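Local coordinates for topoisomerase I-like protein (Leishmania donovani, PDB 2B9S) that relaxes supercoiled DNA, probably by cutting and resealing one strand as the large subunit of a heterodimeric type IB topoisomerase, at residues D[88-91]-D[92-96]. Sequence-based numbering, arbitrary orientation.
Sequences ILDK and RQHPI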
ATOM      1  N   ILE D  88     -28.416  11.422   2.220  1.00 32.63           N
ATOM      2  CA  ILE D  88     -29.355  10.543   1.545  1.00 29.79           C
ATOM      3  C   ILE D  88     -30.760  10.777   2.098  1.00 31.04           C
ATOM      4  O   ILE D  88     -31.709  10.997   1.327  1.00 31.91           O
ATOM      5  CB  ILE D  88     -28.923   9.051   1.656  1.00 28.93           C
ATOM      6  CG1 ILE D  88     -27.560   8.842   0.968  1.00 27.37           C
ATOM      7  CG2 ILE D  88     -30.001   8.107   1.061  1.00 27.27           C
ATOM      8  CD1 ILE D  88     -26.815   7.570   1.377  1.00 27.74           C
ATOM      9  N   LEU D  89     -30.877  10.744   3.429  1.00 29.02           N
ATOM     10  CA  LEU D  89     -32.142  10.895   4.130  1.00 27.65           C
ATOM     11  C   LEU D  89     -32.814  12.242   3.854  1.00 29.54           C
ATOM     12  O   LEU D  89     -34.053  12.336   3.824  1.00 29.61           O
ATOM     13  CB  LEU D  89     -31.922  10.743   5.645  1.00 26.58           C
ATOM     14  CG  LEU D  89     -31.646   9.407   6.352  1.00 26.26           C
ATOM     15  CD1 LEU D  89     -31.158   9.659   7.779  1.00 24.46           C
ATOM     16  CD2 LEU D  89     -32.896   8.513   6.391  1.00 25.16           C
ATOM     17  N   ASP D  90     -31.994  13.288   3.713  1.00 31.77           N
ATOM     18  CA  ASP D  90     -32.473  14.672   3.557  1.00 31.88           C
ATOM     19  C   ASP D  90     -33.085  14.943   2.194  1.00 31.90           C
ATOM     20  O   ASP D  90     -33.550  16.045   1.943  1.00 31.17           O
ATOM     21  CB  ASP D  90     -31.364  15.694   3.823  1.00 31.39           C
ATOM     22  CG  ASP D  90     -31.032  15.844   5.305  1.00 32.68           C
ATOM     23  OD1 ASP D  90     -31.679  15.190   6.154  1.00 32.99           O
ATOM     24  OD2 ASP D  90     -30.108  16.628   5.624  1.00 32.02           O
ATOM     25  N   LYS D  91     -33.094  13.943   1.316  1.00 33.21           N
ATOM     26  CA  LYS D  91     -33.802  14.075   0.036  1.00 33.55           C
ATOM     27  C   LYS D  91     -35.322  13.978   0.214  1.00 34.97           C
ATOM     28  O   LYS D  91     -36.076  14.420  -0.651  1.00 36.11           O
ATOM     29  CB  LYS D  91     -33.294  13.055  -0.974  1.00 33.50           C
ATOM     30  CG  LYS D  91     -31.855  13.320  -1.398  1.00 34.68           C
ATOM     31  CD  LYS D  91     -31.462  12.473  -2.584  1.00 34.40           C
ATOM     32  CE  LYS D  91     -31.113  11.071  -2.164  1.00 34.73           C
ATOM     33  NZ  LYS D  91     -31.719  10.095  -3.094  1.00 35.60           N
ATOM     34  N   ARG D  92     -35.765  13.405   1.340  1.00 34.94           N
ATOM     35  CA  ARG D  92     -37.190  13.314   1.656  1.00 34.71           C
ATOM     36  C   ARG D  92     -37.464  13.804   3.086  1.00 35.16           C
ATOM     37  O   ARG D  92     -36.549  14.271   3.752  1.00 35.66           O
ATOM     38  CB  ARG D  92     -37.754  11.898   1.373  1.00 32.91           C
ATOM     39  CG  ARG D  92     -37.038  10.700   2.031  1.00 30.93           C
ATOM     40  CD  ARG D  92     -37.267  10.602   3.551  1.00 29.57           C
ATOM     41  NE  ARG D  92     -37.030   9.239   4.002  1.00 30.41           N
ATOM     42  CZ  ARG D  92     -37.797   8.571   4.861  1.00 29.41           C
ATOM     43  NH1 ARG D  92     -38.855   9.159   5.392  1.00 28.40           N
ATOM     44  NH2 ARG D  92     -37.508   7.309   5.172  1.00 27.41           N
ATOM     45  N   GLN D  93     -38.722  13.737   3.529  1.00 35.46           N
ATOM     46  CA  GLN D  93     -39.111  14.223   4.860  1.00 34.82           C
ATOM     47  C   GLN D  93     -38.922  13.114   5.872  1.00 32.46           C
ATOM     48  O   GLN D  93     -39.349  11.986   5.637  1.00 31.65           O
ATOM     49  CB  GLN D  93     -40.582  14.724   4.859  1.00 35.74           C
ATOM     50  N   HIS D  94     -38.265  13.420   6.986  1.00 31.00           N
ATOM     51  CA  HIS D  94     -37.963  12.407   8.015  1.00 28.76           C
ATOM     52  C   HIS D  94     -37.663  13.103   9.332  1.00 30.60           C
ATOM     53  O   HIS D  94     -37.349  14.320   9.340  1.00 27.19           O
ATOM     54  CB  HIS D  94     -36.753  11.554   7.618  1.00 28.79           C
ATOM     55  CG  HIS D  94     -35.464  12.309   7.650  1.00 27.98           C
ATOM     56  ND1 HIS D  94     -35.007  13.049   6.581  1.00 29.91           N
ATOM     57  CD2 HIS D  94     -34.555  12.469   8.632  1.00 27.29           C
ATOM     58  CE1 HIS D  94     -33.868  13.632   6.907  1.00 28.70           C
ATOM     59  NE2 HIS D  94     -33.572  13.298   8.148  1.00 27.79           N
ATOM     60  N   PRO D  95     -37.766  12.354  10.460  1.00 29.60           N
ATOM     61  CA  PRO D  95     -37.508  12.934  11.767  1.00 30.40           C
ATOM     62  C   PRO D  95     -36.074  12.757  12.351  1.00 31.28           C
ATOM     63  O   PRO D  95     -35.854  13.133  13.513  1.00 29.98           O
ATOM     64  CB  PRO D  95     -38.535  12.197  12.643  1.00 30.27           C
ATOM     65  CG  PRO D  95     -38.555  10.802  12.051  1.00 30.26           C
ATOM     66  CD  PRO D  95     -38.223  10.952  10.579  1.00 30.14           C
ATOM     67  N   ILE D  96     -35.130  12.211  11.571  1.00 30.30           N
ATOM     68  CA  ILE D  96     -33.771  11.873  12.063  1.00 30.22           C
ATOM     69  C   ILE D  96     -32.883  13.122  12.285  1.00 31.33           C
ATOM     70  O   ILE D  96     -32.493  13.808  11.336  1.00 31.68           O
ATOM     71  CB  ILE D  96     -33.036  10.843  11.121  1.00 29.72           C
ATOM     72  CG1 ILE D  96     -33.972   9.709  10.632  1.00 29.22           C
ATOM     73  CG2 ILE D  96     -31.769  10.310  11.755  1.00 28.86           C
ATOM     74  CD1 ILE D  96     -34.454   8.727  11.684  1.00 28.74           C
TER
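The side chain of Leu-89 packs on one face of the His-94 ring where helix 75-89 ends and the chain turns back over its last residues. CB of Leu-89 lies over this face of the imidazole in a CH-pi contact, 3.9 Å from the ring centroid and offset toward the rim. The ring reaches this place because CG of His-94 sits between its own backbone N and carbonyl carbon (chi1 70°), which folds it back over the turn.

The backbone supports the same fold. Residues Leu-89 to Arg-92 form a type I beta turn. It is closed by Arg-92 N donating to Leu-89 O at 3.2 Å. His-94 ND1 lies 3.0 Å from Leu-89 O and makes a weak, long bond to Arg-92 O. The other ring nitrogen, NE2, makes a weak bond to Ile-96 O.

The methylene chain of Arg-92 bends past the same carbonyl, with CD 3.7 Å from Leu-89 O. At the end of the chain, NH1 donates to Gln-93 O at 2.9 Å. NE forms a salt bridge with Glu-56, and NH2 bonds Lys-51 O. Further out on Leu-89, CD1 packs against CG1 of Ile-96 at 4.0 Å, the two side chains crossing at about a right angle. Phe-50 touches Leu-89, Arg-92 and His-94.

Asp-90 forms a salt bridge with Arg-86. The approach of its carboxylate to the imidazole edge is too close in the model and doubtful. This is local packing at a helix end within the DNA-binding fragment, about 16 Å at its nearest atom from the bound DNA. The two bonds of the ring to Arg-92 O and Ile-96 O are weak; its packing on Leu-89, the turn bond and the partners of the arginine probably hold the chain's path together.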